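Local coordinates for glycosyltransferase (Streptomyces halstedii, PDB 3WAD), which belongs to the GT-B class of glycosyltransferases, in which two Rossmann-like domains face each other across a cleft, at residues S12-M17 with V40-D45; A233-W238 with L307-P312; E85-Q90 with W157-D162; D182-K187 with V193-S198. One frame throughout, in Å; residues are numbered along the deposited sequence.

Contact 1. Residues S12-M17 with V40-D45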
loop_
_atom_site.group_PDB
_atom_site.type_symbol
_atom_site.label_atom_id
_atom_site.label_comp_id
_atom_site.label_asym_id
_atom_site.label_seq_id
_atom_site.Cartn_x
_atom_site.Cartn_y
_atom_site.Cartn_z
ATOM N N SER B 12 -4.359 9.220 -11.542
ATOM C CA SER B 12 -5.699 9.345 -10.919
ATOM C C SER B 12 -6.459 8.020 -11.040
ATOM O O SER B 12 -7.070 7.606 -10.109
ATOM C CB SER B 12 -6.546 10.443 -11.629
ATOM O OG SER B 12 -5.907 11.678 -11.349
ATOM N N HIS B 13 -6.473 7.413 -12.216
ATOM C CA HIS B 13 -7.233 6.177 -12.374
ATOM C C HIS B 13 -6.503 5.077 -11.631
ATOM O O HIS B 13 -7.163 4.212 -11.064
ATOM C CB HIS B 13 -7.402 5.815 -13.824
ATOM C CG HIS B 13 -8.421 6.646 -14.538
ATOM N ND1 HIS B 13 -9.642 6.132 -14.922
ATOM C CD2 HIS B 13 -8.386 7.949 -14.986
ATOM C CE1 HIS B 13 -10.329 7.076 -15.557
ATOM N NE2 HIS B 13 -9.568 8.169 -15.649
ATOM N N LEU B 14 -5.160 5.116 -11.578
ATOM C CA LEU B 14 -4.424 4.219 -10.648
ATOM C C LEU B 14 -4.845 4.358 -9.215
ATOM O O LEU B 14 -5.237 3.343 -8.626
ATOM C CB LEU B 14 -2.911 4.311 -10.786
ATOM C CG LEU B 14 -2.160 3.572 -9.663
ATOM C CD1 LEU B 14 -2.471 2.049 -9.578
ATOM C CD2 LEU B 14 -0.643 3.872 -9.676
ATOM N N TYR B 15 -4.753 5.573 -8.622
ATOM C CA TYR B 15 -5.123 5.797 -7.217
ATOM C C TYR B 15 -6.550 5.386 -6.867
ATOM O O TYR B 15 -6.856 5.048 -5.694
ATOM C CB TYR B 15 -5.029 7.296 -6.888
ATOM C CG TYR B 15 -3.621 7.799 -6.824
ATOM C CD1 TYR B 15 -2.524 6.963 -7.150
ATOM C CD2 TYR B 15 -3.389 9.110 -6.397
ATOM C CE1 TYR B 15 -1.225 7.438 -7.058
ATOM C CE2 TYR B 15 -2.126 9.602 -6.332
ATOM C CZ TYR B 15 -1.050 8.773 -6.646
ATOM O OH TYR B 15 0.196 9.337 -6.544
ATOM N N ASN B 16 -7.429 5.483 -7.846
ATOM C CA ASN B 16 -8.824 5.070 -7.658
ATOM C C ASN B 16 -8.912 3.570 -7.133
ATOM O O ASN B 16 -9.795 3.216 -6.322
ATOM C CB ASN B 16 -9.553 5.245 -9.010
ATOM C CG ASN B 16 -11.015 4.785 -8.963
ATOM O OD1 ASN B 16 -11.422 3.815 -9.632
ATOM N ND2 ASN B 16 -11.798 5.477 -8.191
ATOM N N MET B 17 -8.000 2.713 -7.612
ATOM C CA MET B 17 -8.008 1.279 -7.247
ATOM C C MET B 17 -6.918 0.825 -6.303
ATOM O O MET B 17 -6.818 -0.355 -5.985
ATOM C CB MET B 17 -8.043 0.416 -8.481
ATOM C CG MET B 17 -7.033 0.691 -9.535
ATOM S SD MET B 17 -7.420 -0.292 -11.085
ATOM C CE MET B 17 -5.986 -0.978 -10.689
ATOM N N VAL B 40 4.685 2.670 -14.093
ATOM C CA VAL B 40 5.350 1.823 -13.109
ATOM C C VAL B 40 5.811 2.565 -11.862
ATOM O O VAL B 40 5.625 2.140 -10.720
ATOM C CB VAL B 40 6.471 0.980 -13.761
ATOM C CG1 VAL B 40 7.507 0.462 -12.664
ATOM C CG2 VAL B 40 5.843 -0.213 -14.590
ATOM N N GLN B 41 6.370 3.738 -12.034
ATOM C CA GLN B 41 6.801 4.424 -10.873
ATOM C C GLN B 41 5.638 4.725 -9.897
ATOM O O GLN B 41 5.831 4.688 -8.623
ATOM C CB GLN B 41 7.492 5.745 -11.285
ATOM C CG GLN B 41 7.970 6.546 -10.046
ATOM C CD GLN B 41 9.007 5.776 -9.296
ATOM O OE1 GLN B 41 9.945 5.288 -9.897
ATOM N NE2 GLN B 41 8.836 5.629 -7.969
ATOM N N ALA B 42 4.511 5.167 -10.450
ATOM C CA ALA B 42 3.325 5.454 -9.651
ATOM C C ALA B 42 2.850 4.156 -8.924
ATOM O O ALA B 42 2.390 4.228 -7.787
ATOM C CB ALA B 42 2.173 6.009 -10.510
ATOM N N ILE B 43 2.924 3.000 -9.597
ATOM C CA ILE B 43 2.449 1.784 -8.940
ATOM C C ILE B 43 3.394 1.487 -7.786
ATOM O O ILE B 43 2.964 1.138 -6.685
ATOM C CB ILE B 43 2.401 0.577 -9.908
ATOM C CG1 ILE B 43 1.316 0.776 -10.992
ATOM C CG2 ILE B 43 2.106 -0.691 -9.086
ATOM C CD1 ILE B 43 1.492 0.022 -12.280
ATOM N N SER B 44 4.698 1.631 -8.036
ATOM C CA SER B 44 5.667 1.549 -6.927
ATOM C C SER B 44 5.479 2.466 -5.776
ATOM O O SER B 44 5.624 2.034 -4.610
ATOM C CB SER B 44 7.106 1.687 -7.444
ATOM O OG SER B 44 7.389 0.493 -8.095
ATOM N N ASP B 45 5.168 3.719 -6.058
ATOM C CA ASP B 45 4.994 4.715 -5.022
ATOM C C ASP B 45 3.732 4.426 -4.217
ATOM O O ASP B 45 3.483 5.111 -3.233
ATOM C CB ASP B 45 4.815 6.111 -5.590
ATOM C CG ASP B 45 6.099 6.677 -6.260
ATOM O OD1 ASP B 45 7.204 6.174 -5.976
ATOM O OD2 ASP B 45 5.932 7.656 -7.047
#
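In the N-terminal Rossmann-like domain, Leu14 of helix 11-16 packs against Ala42 and Ile43 of helix 40-44, joining two helices that lie on the same face of the parallel sheet. One methyl, Leu14 CD2, does nearly all the touching. It stands 3.6 Å from Ala42 CB and equally close to the Ala42 carbonyl carbon, so it rests on backbone as much as on side chain. A little further along the helix the same methyl meets Ile43 CG1 at 3.9 Å. Leu14 CG is anti to its own backbone N (chi1 170°), which sends the branch across the gap to the facing helix. Ile43 CG1 lies beside the Ile43 backbone N, and from there this methylene flanks the leucine. On the sheet side, Ile33 of strand 30-35 touches both Leu14 and Ile43, completing a small aliphatic cluster with all three contacting residues buried.

A polar pair lies along the segment 40-45, away from the Leu14 methyl. Gln41 NE2 donates to Asp45 OD1 at 2.6 Å, four residues on, reaching the oxygen from above the carboxylate plane while the acceptor stays in the amide plane. Asp45 also packs on Asp45 of the second subunit. Helices packed on a parallel sheet whose order begins 3-2-1-4-5 are characteristic of the Rossmann-like half of a GT-B protein.

Contact 2. Residues A233-W238 with L307-P312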
loop_
_atom_site.group_PDB
_atom_site.type_symbol
_atom_site.label_atom_id
_atom_site.label_comp_id
_atom_site.label_asym_id
_atom_site.label_seq_id
_atom_site.Cartn_x
_atom_site.Cartn_y
_atom_site.Cartn_z
ATOM N N ALA B 233 2.501 10.954 1.025
ATOM C CA ALA B 233 2.148 12.089 1.844
ATOM C C ALA B 233 3.110 12.227 2.978
ATOM O O ALA B 233 3.488 11.238 3.587
ATOM C CB ALA B 233 0.671 11.958 2.385
ATOM N N VAL B 234 3.533 13.459 3.222
ATOM C CA VAL B 234 4.408 13.833 4.348
ATOM C C VAL B 234 3.677 14.936 5.122
ATOM O O VAL B 234 3.197 15.908 4.526
ATOM C CB VAL B 234 5.750 14.344 3.855
ATOM C CG1 VAL B 234 6.647 14.749 5.037
ATOM C CG2 VAL B 234 6.421 13.259 2.978
ATOM N N LEU B 235 3.478 14.768 6.415
ATOM C CA LEU B 235 2.732 15.764 7.154
ATOM C C LEU B 235 3.609 17.000 7.306
ATOM O O LEU B 235 4.688 16.867 7.852
ATOM C CB LEU B 235 2.399 15.237 8.517
ATOM C CG LEU B 235 0.979 15.427 9.004
ATOM C CD1 LEU B 235 0.145 14.387 8.219
ATOM C CD2 LEU B 235 0.938 15.179 10.540
ATOM N N PRO B 236 3.183 18.180 6.787
ATOM C CA PRO B 236 4.040 19.357 7.019
ATOM C C PRO B 236 3.891 19.894 8.445
ATOM O O PRO B 236 2.887 19.616 9.130
ATOM C CB PRO B 236 3.559 20.370 5.974
ATOM C CG PRO B 236 2.102 20.076 5.833
ATOM C CD PRO B 236 1.985 18.536 6.004
ATOM N N ASP B 237 4.895 20.639 8.892
ATOM C CA ASP B 237 4.919 21.133 10.253
ATOM C C ASP B 237 3.664 21.927 10.548
ATOM O O ASP B 237 3.047 21.804 11.592
ATOM C CB ASP B 237 6.123 22.050 10.435
ATOM C CG ASP B 237 7.368 21.309 10.897
ATOM O OD1 ASP B 237 8.493 21.859 10.799
ATOM O OD2 ASP B 237 7.235 20.177 11.380
ATOM N N TRP B 238 3.270 22.749 9.605
ATOM C CA TRP B 238 2.214 23.693 9.866
ATOM C C TRP B 238 0.853 22.993 10.092
ATOM O O TRP B 238 0.042 23.471 10.899
ATOM C CB TRP B 238 2.204 24.747 8.755
ATOM C CG TRP B 238 1.861 24.196 7.461
ATOM C CD1 TRP B 238 2.716 23.869 6.431
ATOM C CD2 TRP B 238 0.539 23.866 7.019
ATOM N NE1 TRP B 238 1.988 23.368 5.371
ATOM C CE2 TRP B 238 0.654 23.354 5.711
ATOM C CE3 TRP B 238 -0.739 23.968 7.608
ATOM C CZ2 TRP B 238 -0.451 22.946 4.977
ATOM C CZ3 TRP B 238 -1.834 23.563 6.886
ATOM C CH2 TRP B 238 -1.680 23.056 5.572
ATOM N N LEU B 307 -5.200 15.787 1.710
ATOM C CA LEU B 307 -6.553 16.159 2.085
ATOM C C LEU B 307 -7.004 15.462 3.351
ATOM O O LEU B 307 -7.721 16.025 4.160
ATOM C CB LEU B 307 -7.531 15.764 0.975
ATOM C CG LEU B 307 -8.040 16.825 0.003
ATOM C CD1 LEU B 307 -7.336 18.187 0.104
ATOM C CD2 LEU B 307 -8.067 16.278 -1.405
ATOM N N HIS B 308 -6.623 14.189 3.499
ATOM C CA HIS B 308 -7.053 13.444 4.664
ATOM C C HIS B 308 -6.365 14.021 5.864
ATOM O O HIS B 308 -6.899 13.876 6.913
ATOM C CB HIS B 308 -6.718 11.967 4.538
ATOM C CG HIS B 308 -5.282 11.718 4.190
ATOM N ND1 HIS B 308 -4.349 11.286 5.111
ATOM C CD2 HIS B 308 -4.622 11.851 3.015
ATOM C CE1 HIS B 308 -3.167 11.170 4.517
ATOM N NE2 HIS B 308 -3.310 11.505 3.241
ATOM N N ALA B 309 -5.209 14.704 5.754
ATOM C CA ALA B 309 -4.666 15.369 7.017
ATOM C C ALA B 309 -5.289 16.724 7.268
ATOM O O ALA B 309 -5.523 17.110 8.437
ATOM C CB ALA B 309 -3.153 15.513 7.033
ATOM N N LEU B 310 -5.596 17.403 6.159
ATOM C CA LEU B 310 -6.191 18.751 6.176
ATOM C C LEU B 310 -7.709 18.744 6.489
ATOM O O LEU B 310 -8.162 19.456 7.382
ATOM C CB LEU B 310 -5.915 19.490 4.824
ATOM C CG LEU B 310 -6.438 20.942 4.705
ATOM C CD1 LEU B 310 -5.867 21.904 5.764
ATOM C CD2 LEU B 310 -6.109 21.464 3.294
ATOM N N LEU B 311 -8.494 17.982 5.739
ATOM C CA LEU B 311 -9.944 18.151 5.816
ATOM C C LEU B 311 -10.601 17.981 7.200
ATOM O O LEU B 311 -11.612 18.588 7.429
ATOM C CB LEU B 311 -10.689 17.315 4.764
ATOM C CG LEU B 311 -10.531 17.777 3.324
ATOM C CD1 LEU B 311 -11.298 16.820 2.520
ATOM C CD2 LEU B 311 -11.078 19.235 3.132
ATOM N N PRO B 312 -10.068 17.115 8.108
ATOM C CA PRO B 312 -10.690 17.028 9.477
ATOM C C PRO B 312 -10.811 18.374 10.228
ATOM O O PRO B 312 -11.645 18.528 11.135
ATOM C CB PRO B 312 -9.736 16.105 10.217
ATOM C CG PRO B 312 -9.218 15.201 9.099
ATOM C CD PRO B 312 -8.954 16.151 7.981
#
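Leu235 and Ala309 form the middle of a row of apolar contacts between the segment linking the two GT-B sheets and helix 307-310 of the C-terminal Rossmann-like domain. Leu235 CD1 lies 3.7 Å from Ala309 CB. To one side of this pair Ala233 CB comes to the edge of the His308 ring, near its plane, 4.1 Å from NE2. The imidazole gets there because CG sits between the His308 backbone N and carbonyl carbon (chi1 52°), swinging the ring toward the strand. On the other side Leu310 CD1 meets the edge of the Trp238 indole, 4.3 Å from CH2.

Further out, Leu239 of helix 237-240 touches both Ala309 and Leu310, and Leu310 also reaches Cys249 on strand 247-251, so the short helix is set between the linking segment and the sheet. Ala233 and Val234 pair in a parallel ladder with a strand of the second subunit, whose Thr49 packs on Ala233, Leu235 and His308. The indole of Trp238 has a cation-pi partner in Arg300, and within its own segment one of its faces carries Pro236 CG, 3.2 Å above the ring plane and offset toward the rim.

Contact 3. Residues E85-Q90 with W157-D162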
loop_
_atom_site.group_PDB
_atom_site.type_symbol
_atom_site.label_atom_id
_atom_site.label_comp_id
_atom_site.label_asym_id
_atom_site.label_seq_id
_atom_site.Cartn_x
_atom_site.Cartn_y
_atom_site.Cartn_z
ATOM N N GLU B 85 -33.342 14.808 -25.346
ATOM C CA GLU B 85 -33.485 15.038 -26.824
ATOM C C GLU B 85 -32.211 14.799 -27.590
ATOM O O GLU B 85 -32.273 14.523 -28.771
ATOM C CB GLU B 85 -33.971 16.437 -27.183
ATOM C CG GLU B 85 -33.065 17.612 -26.755
ATOM C CD GLU B 85 -33.228 17.935 -25.279
ATOM O OE1 GLU B 85 -33.718 17.070 -24.472
ATOM O OE2 GLU B 85 -32.880 19.063 -24.917
ATOM N N LYS B 86 -31.073 14.915 -26.938
ATOM C CA LYS B 86 -29.784 14.682 -27.591
ATOM C C LYS B 86 -29.415 13.207 -27.574
ATOM O O LYS B 86 -28.542 12.759 -28.286
ATOM C CB LYS B 86 -28.689 15.413 -26.830
ATOM C CG LYS B 86 -28.943 16.883 -26.591
ATOM C CD LYS B 86 -28.687 17.584 -27.902
ATOM C CE LYS B 86 -27.981 18.855 -27.725
ATOM N NZ LYS B 86 -28.310 19.742 -28.927
ATOM N N LEU B 87 -30.080 12.443 -26.739
ATOM C CA LEU B 87 -29.759 11.007 -26.529
ATOM C C LEU B 87 -30.510 10.108 -27.525
ATOM O O LEU B 87 -31.251 9.206 -27.159
ATOM C CB LEU B 87 -30.014 10.610 -25.055
ATOM C CG LEU B 87 -29.017 11.255 -24.074
ATOM C CD1 LEU B 87 -29.300 10.874 -22.666
ATOM C CD2 LEU B 87 -27.548 10.902 -24.498
ATOM N N THR B 88 -30.275 10.338 -28.790
ATOM C CA THR B 88 -30.849 9.508 -29.848
ATOM C C THR B 88 -29.927 8.314 -30.124
ATOM O O THR B 88 -28.749 8.361 -29.765
ATOM C CB THR B 88 -30.867 10.289 -31.154
ATOM O OG1 THR B 88 -29.521 10.600 -31.485
ATOM C CG2 THR B 88 -31.630 11.656 -30.988
ATOM N N TRP B 89 -30.464 7.270 -30.779
ATOM C CA TRP B 89 -29.684 6.145 -31.271
ATOM C C TRP B 89 -28.456 6.655 -32.084
ATOM O O TRP B 89 -27.320 6.193 -31.829
ATOM C CB TRP B 89 -30.528 5.227 -32.151
ATOM C CG TRP B 89 -29.764 3.950 -32.537
ATOM C CD1 TRP B 89 -29.687 2.769 -31.808
ATOM C CD2 TRP B 89 -28.952 3.762 -33.696
ATOM N NE1 TRP B 89 -28.885 1.858 -32.466
ATOM C CE2 TRP B 89 -28.426 2.439 -33.630
ATOM C CE3 TRP B 89 -28.619 4.585 -34.809
ATOM C CZ2 TRP B 89 -27.584 1.925 -34.620
ATOM C CZ3 TRP B 89 -27.780 4.067 -35.786
ATOM C CH2 TRP B 89 -27.285 2.751 -35.697
ATOM N N GLN B 90 -28.646 7.629 -33.007
ATOM C CA GLN B 90 -27.533 8.079 -33.826
ATOM C C GLN B 90 -26.403 8.746 -33.002
ATOM O O GLN B 90 -25.195 8.543 -33.266
ATOM C CB GLN B 90 -27.973 9.087 -34.889
ATOM C CG GLN B 90 -26.928 9.250 -36.026
ATOM C CD GLN B 90 -26.529 7.882 -36.699
ATOM O OE1 GLN B 90 -27.395 7.151 -37.228
ATOM N NE2 GLN B 90 -25.220 7.520 -36.629
ATOM N N TRP B 157 -20.807 5.497 -19.123
ATOM C CA TRP B 157 -20.735 4.595 -20.260
ATOM C C TRP B 157 -21.866 3.594 -20.148
ATOM O O TRP B 157 -22.493 3.283 -21.162
ATOM C CB TRP B 157 -19.389 3.847 -20.221
ATOM C CG TRP B 157 -18.993 3.025 -21.439
ATOM C CD1 TRP B 157 -18.940 1.650 -21.525
ATOM C CD2 TRP B 157 -18.491 3.527 -22.700
ATOM N NE1 TRP B 157 -18.461 1.275 -22.771
ATOM C CE2 TRP B 157 -18.184 2.400 -23.507
ATOM C CE3 TRP B 157 -18.371 4.808 -23.251
ATOM C CZ2 TRP B 157 -17.664 2.518 -24.813
ATOM C CZ3 TRP B 157 -17.834 4.949 -24.558
ATOM C CH2 TRP B 157 -17.489 3.789 -25.329
ATOM N N GLY B 158 -22.139 3.118 -18.911
ATOM C CA GLY B 158 -23.225 2.114 -18.742
ATOM C C GLY B 158 -24.600 2.747 -18.971
ATOM O O GLY B 158 -25.483 2.162 -19.649
ATOM N N ARG B 159 -24.765 3.964 -18.428
ATOM C CA ARG B 159 -25.967 4.780 -18.710
ATOM C C ARG B 159 -26.247 4.969 -20.232
ATOM O O ARG B 159 -27.361 4.718 -20.735
ATOM C CB ARG B 159 -25.829 6.138 -18.007
ATOM C CG ARG B 159 -27.027 7.097 -18.257
ATOM C CD ARG B 159 -26.758 8.493 -17.660
ATOM N NE ARG B 159 -25.644 9.164 -18.315
ATOM C CZ ARG B 159 -25.707 9.832 -19.474
ATOM N NH1 ARG B 159 -26.868 9.943 -20.152
ATOM N NH2 ARG B 159 -24.593 10.418 -19.948
ATOM N N MET B 160 -25.235 5.357 -21.001
ATOM C CA MET B 160 -25.443 5.463 -22.421
ATOM C C MET B 160 -25.659 4.050 -23.021
ATOM O O MET B 160 -26.359 3.892 -24.029
ATOM C CB MET B 160 -24.199 6.091 -23.114
ATOM C CG MET B 160 -23.816 7.482 -22.576
ATOM S SD MET B 160 -24.740 8.725 -23.479
ATOM C CE MET B 160 -23.467 9.208 -24.628
ATOM N N ARG B 161 -24.945 3.052 -22.496
ATOM C CA ARG B 161 -25.031 1.727 -23.131
ATOM C C ARG B 161 -26.456 1.119 -22.968
ATOM O O ARG B 161 -26.975 0.458 -23.874
ATOM C CB ARG B 161 -24.003 0.757 -22.548
ATOM C CG ARG B 161 -24.139 -0.623 -23.186
ATOM C CD ARG B 161 -23.752 -0.521 -24.627
ATOM N NE ARG B 161 -23.471 -1.830 -25.228
ATOM C CZ ARG B 161 -23.281 -2.050 -26.524
ATOM N NH1 ARG B 161 -23.222 -1.022 -27.381
ATOM N NH2 ARG B 161 -23.039 -3.309 -26.972
ATOM N N ASP B 162 -27.031 1.341 -21.807
ATOM C CA ASP B 162 -28.413 0.881 -21.550
ATOM C C ASP B 162 -29.390 1.513 -22.519
ATOM O O ASP B 162 -30.192 0.771 -23.137
ATOM C CB ASP B 162 -28.811 1.133 -20.129
ATOM C CG ASP B 162 -28.159 0.179 -19.195
ATOM O OD1 ASP B 162 -27.570 -0.876 -19.639
ATOM O OD2 ASP B 162 -28.182 0.505 -18.004
#
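Arg159 NH2 is gripped by two acceptors, Gln156 OE1 and the carbonyl oxygen of Glu81, and the guanidinium they hold is the one that Leu87 touches. Leu87 CD1 comes to its edge, in plane, 3.6 Å from Arg159 NH1. The second methyl, Leu87 CD2, lies 3.7 Å from Met160 SD, so the two branches of one leucine divide between neighbouring residues of helix 156-168, crossing both side chains at about a right angle. Met160 bends at chi2 and chi3, which turns its thioether to that methyl, while its CG lies over the rim of one face of the guanidinium. Hydrocarbon thus meets the charged group at an edge and over the rim of a face, while NH2 keeps its two acceptors.

Leu87 is the centre of an inverse gamma turn, across which Thr88 N makes a weak bond to Lys86 O. Thr88 is then the N-cap of the next helix, its OG1 bonded to Tyr91 N. Trp89, in that helix's first turn, stacks on Phe164 of helix 156-168. Met160 continues the packing onto Tyr91 and Val95, so the Leu87 turn sits at the start of helix 89-106, where this long helix lies against helix 156-168.

Contact 4. Residues D182-K187 with V193-S198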
loop_
_atom_site.group_PDB
_atom_site.type_symbol
_atom_site.label_atom_id
_atom_site.label_comp_id
_atom_site.label_asym_id
_atom_site.label_seq_id
_atom_site.Cartn_x
_atom_site.Cartn_y
_atom_site.Cartn_z
ATOM N N ASP B 182 -18.332 -4.149 -33.056
ATOM C CA ASP B 182 -17.343 -4.251 -34.103
ATOM C C ASP B 182 -15.947 -4.048 -33.462
ATOM O O ASP B 182 -15.012 -4.791 -33.744
ATOM C CB ASP B 182 -17.577 -3.222 -35.166
ATOM C CG ASP B 182 -18.848 -3.496 -35.994
ATOM O OD1 ASP B 182 -19.575 -4.451 -35.663
ATOM O OD2 ASP B 182 -19.120 -2.718 -36.942
ATOM N N TRP B 183 -15.826 -3.036 -32.603
ATOM C CA TRP B 183 -14.534 -2.764 -31.927
ATOM C C TRP B 183 -14.022 -3.934 -31.132
ATOM O O TRP B 183 -12.932 -4.375 -31.383
ATOM C CB TRP B 183 -14.623 -1.537 -31.049
ATOM C CG TRP B 183 -13.417 -1.332 -30.178
ATOM C CD1 TRP B 183 -12.045 -1.404 -30.529
ATOM C CD2 TRP B 183 -13.463 -0.886 -28.835
ATOM N NE1 TRP B 183 -11.281 -1.098 -29.411
ATOM C CE2 TRP B 183 -12.125 -0.767 -28.378
ATOM C CE3 TRP B 183 -14.510 -0.597 -27.960
ATOM C CZ2 TRP B 183 -11.830 -0.404 -27.070
ATOM C CZ3 TRP B 183 -14.218 -0.207 -26.679
ATOM C CH2 TRP B 183 -12.880 -0.075 -26.253
ATOM N N LEU B 184 -14.840 -4.441 -30.212
ATOM C CA LEU B 184 -14.420 -5.442 -29.253
ATOM C C LEU B 184 -14.338 -6.867 -29.821
ATOM O O LEU B 184 -13.508 -7.654 -29.340
ATOM C CB LEU B 184 -15.275 -5.427 -27.985
ATOM C CG LEU B 184 -15.162 -4.164 -27.119
ATOM C CD1 LEU B 184 -16.196 -4.176 -25.997
ATOM C CD2 LEU B 184 -13.738 -4.027 -26.498
ATOM N N ALA B 185 -15.134 -7.191 -30.838
ATOM C CA ALA B 185 -14.930 -8.444 -31.577
ATOM C C ALA B 185 -13.541 -8.417 -32.242
ATOM O O ALA B 185 -12.747 -9.397 -32.166
ATOM C CB ALA B 185 -16.022 -8.639 -32.627
ATOM N N THR B 186 -13.262 -7.299 -32.912
ATOM C CA THR B 186 -11.947 -7.027 -33.505
ATOM C C THR B 186 -10.772 -7.103 -32.495
ATOM O O THR B 186 -9.739 -7.728 -32.778
ATOM C CB THR B 186 -11.907 -5.631 -34.125
ATOM O OG1 THR B 186 -12.785 -5.623 -35.242
ATOM C CG2 THR B 186 -10.510 -5.284 -34.716
ATOM N N LYS B 187 -10.912 -6.418 -31.385
ATOM C CA LYS B 187 -9.891 -6.426 -30.355
ATOM C C LYS B 187 -9.629 -7.872 -29.847
ATOM O O LYS B 187 -8.472 -8.220 -29.624
ATOM C CB LYS B 187 -10.338 -5.579 -29.171
ATOM C CG LYS B 187 -9.206 -5.242 -28.151
ATOM C CD LYS B 187 -9.751 -4.168 -27.180
ATOM C CE LYS B 187 -8.709 -3.639 -26.213
ATOM N NZ LYS B 187 -7.587 -3.057 -26.908
ATOM N N VAL B 193 -11.191 -14.394 -28.649
ATOM C CA VAL B 193 -12.217 -13.902 -27.691
ATOM C C VAL B 193 -13.325 -13.379 -28.558
ATOM O O VAL B 193 -13.140 -12.545 -29.539
ATOM C CB VAL B 193 -11.690 -12.769 -26.740
ATOM C CG1 VAL B 193 -12.792 -12.084 -25.927
ATOM C CG2 VAL B 193 -10.675 -13.296 -25.795
ATOM N N ALA B 194 -14.501 -13.906 -28.234
ATOM C CA ALA B 194 -15.712 -13.624 -29.023
ATOM C C ALA B 194 -16.374 -12.412 -28.410
ATOM O O ALA B 194 -16.390 -12.310 -27.174
ATOM C CB ALA B 194 -16.672 -14.860 -28.948
ATOM N N PHE B 195 -16.966 -11.509 -29.202
ATOM C CA PHE B 195 -17.845 -10.494 -28.551
ATOM C C PHE B 195 -18.979 -11.059 -27.702
ATOM O O PHE B 195 -19.802 -11.818 -28.217
ATOM C CB PHE B 195 -18.411 -9.486 -29.533
ATOM C CG PHE B 195 -19.223 -8.430 -28.856
ATOM C CD1 PHE B 195 -18.576 -7.392 -28.121
ATOM C CD2 PHE B 195 -20.642 -8.505 -28.852
ATOM C CE1 PHE B 195 -19.320 -6.419 -27.439
ATOM C CE2 PHE B 195 -21.417 -7.509 -28.179
ATOM C CZ PHE B 195 -20.756 -6.476 -27.467
ATOM N N THR B 196 -19.023 -10.725 -26.409
ATOM C CA THR B 196 -20.230 -10.861 -25.607
ATOM C C THR B 196 -20.473 -9.476 -25.038
ATOM O O THR B 196 -19.525 -8.665 -24.966
ATOM C CB THR B 196 -19.999 -11.746 -24.379
ATOM O OG1 THR B 196 -18.733 -11.396 -23.750
ATOM C CG2 THR B 196 -19.993 -13.238 -24.752
ATOM N N GLU B 197 -21.675 -9.246 -24.520
ATOM C CA GLU B 197 -22.010 -7.979 -23.910
ATOM C C GLU B 197 -21.191 -7.773 -22.614
ATOM O O GLU B 197 -20.930 -6.667 -22.168
ATOM C CB GLU B 197 -23.518 -7.870 -23.675
ATOM C CG GLU B 197 -24.006 -6.538 -23.047
ATOM C CD GLU B 197 -23.779 -5.259 -23.925
ATOM O OE1 GLU B 197 -23.503 -5.383 -25.133
ATOM O OE2 GLU B 197 -23.891 -4.109 -23.398
ATOM N N SER B 198 -20.758 -8.868 -22.026
ATOM C CA SER B 198 -20.005 -8.775 -20.812
ATOM C C SER B 198 -18.613 -8.161 -21.095
ATOM O O SER B 198 -17.968 -7.679 -20.183
ATOM C CB SER B 198 -19.920 -10.162 -20.184
ATOM O OG SER B 198 -19.066 -10.890 -21.028
#
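Phe195, Leu184 and Ala185 make up most of this contact, in which the loop after helix 179-188 turns back against the helix. The benzene ring of Phe195 is met at its edge, near its plane, by Leu184 CB, 3.8 Å from CD1. Further along the same edge, Leu184 CD1 lies 4.1 Å from Phe195 CE1, so the leucine follows one side of the ring. The root of the phenylalanine packs as well: its CB is 4.0 Å from Ala185 CB, where the backbones come nearest. With CG anti to the backbone N of Phe195 (chi1 -177°), the ring extends beside the helix and reaches Leu184 while CB stays with Ala185.

Beyond the pair, Val200 of helix 198-201 touches both Leu184 and Phe195, and Leu199 touches Leu184. Each segment has a polar bond of its own, and others lead outward, as from Glu197 to Arg161 and Asn165. Thr186 OG1 gives a hydrogen bond to Asp182 O at 2.8 Å, while Thr186 N reaches the same oxygen from the opposite face of its carbonyl plane. In the loop, Thr196 OG1 and Ser198 OG are joined at 2.8 Å, just as helix 198-201 begins.

Because aliphatic carbon against an aromatic edge and against Phe195 CB makes the join, loop and helix probably hold together here by close fit and burial of carbon, with Glu197 directing its bonds to other parts of the fold.

Overall arrangement
Contact 1 is the buried one, inside the N-terminal domain; contacts 2, 3 and 4 are partly buried and lie further from the chain's centre. All four meet mainly through apolar groups, but their chemistry differs: contact 1 is purely aliphatic, contacts 2 and 4 set aliphatic carbon at aromatic edges, and contact 3 adds a guanidinium and a thioether. Contacts 3 and 4 are coupled: Arg161, on the helix of contact 3, forms a salt bridge with Glu197 of contact 4, NH2 to OE1 at 2.8 Å. Contacts 1 and 2 do not touch within the chain, their nearest atoms being about 7 Å apart, yet they meet across the dimer, where Val40 packs on Val234 of the second subunit.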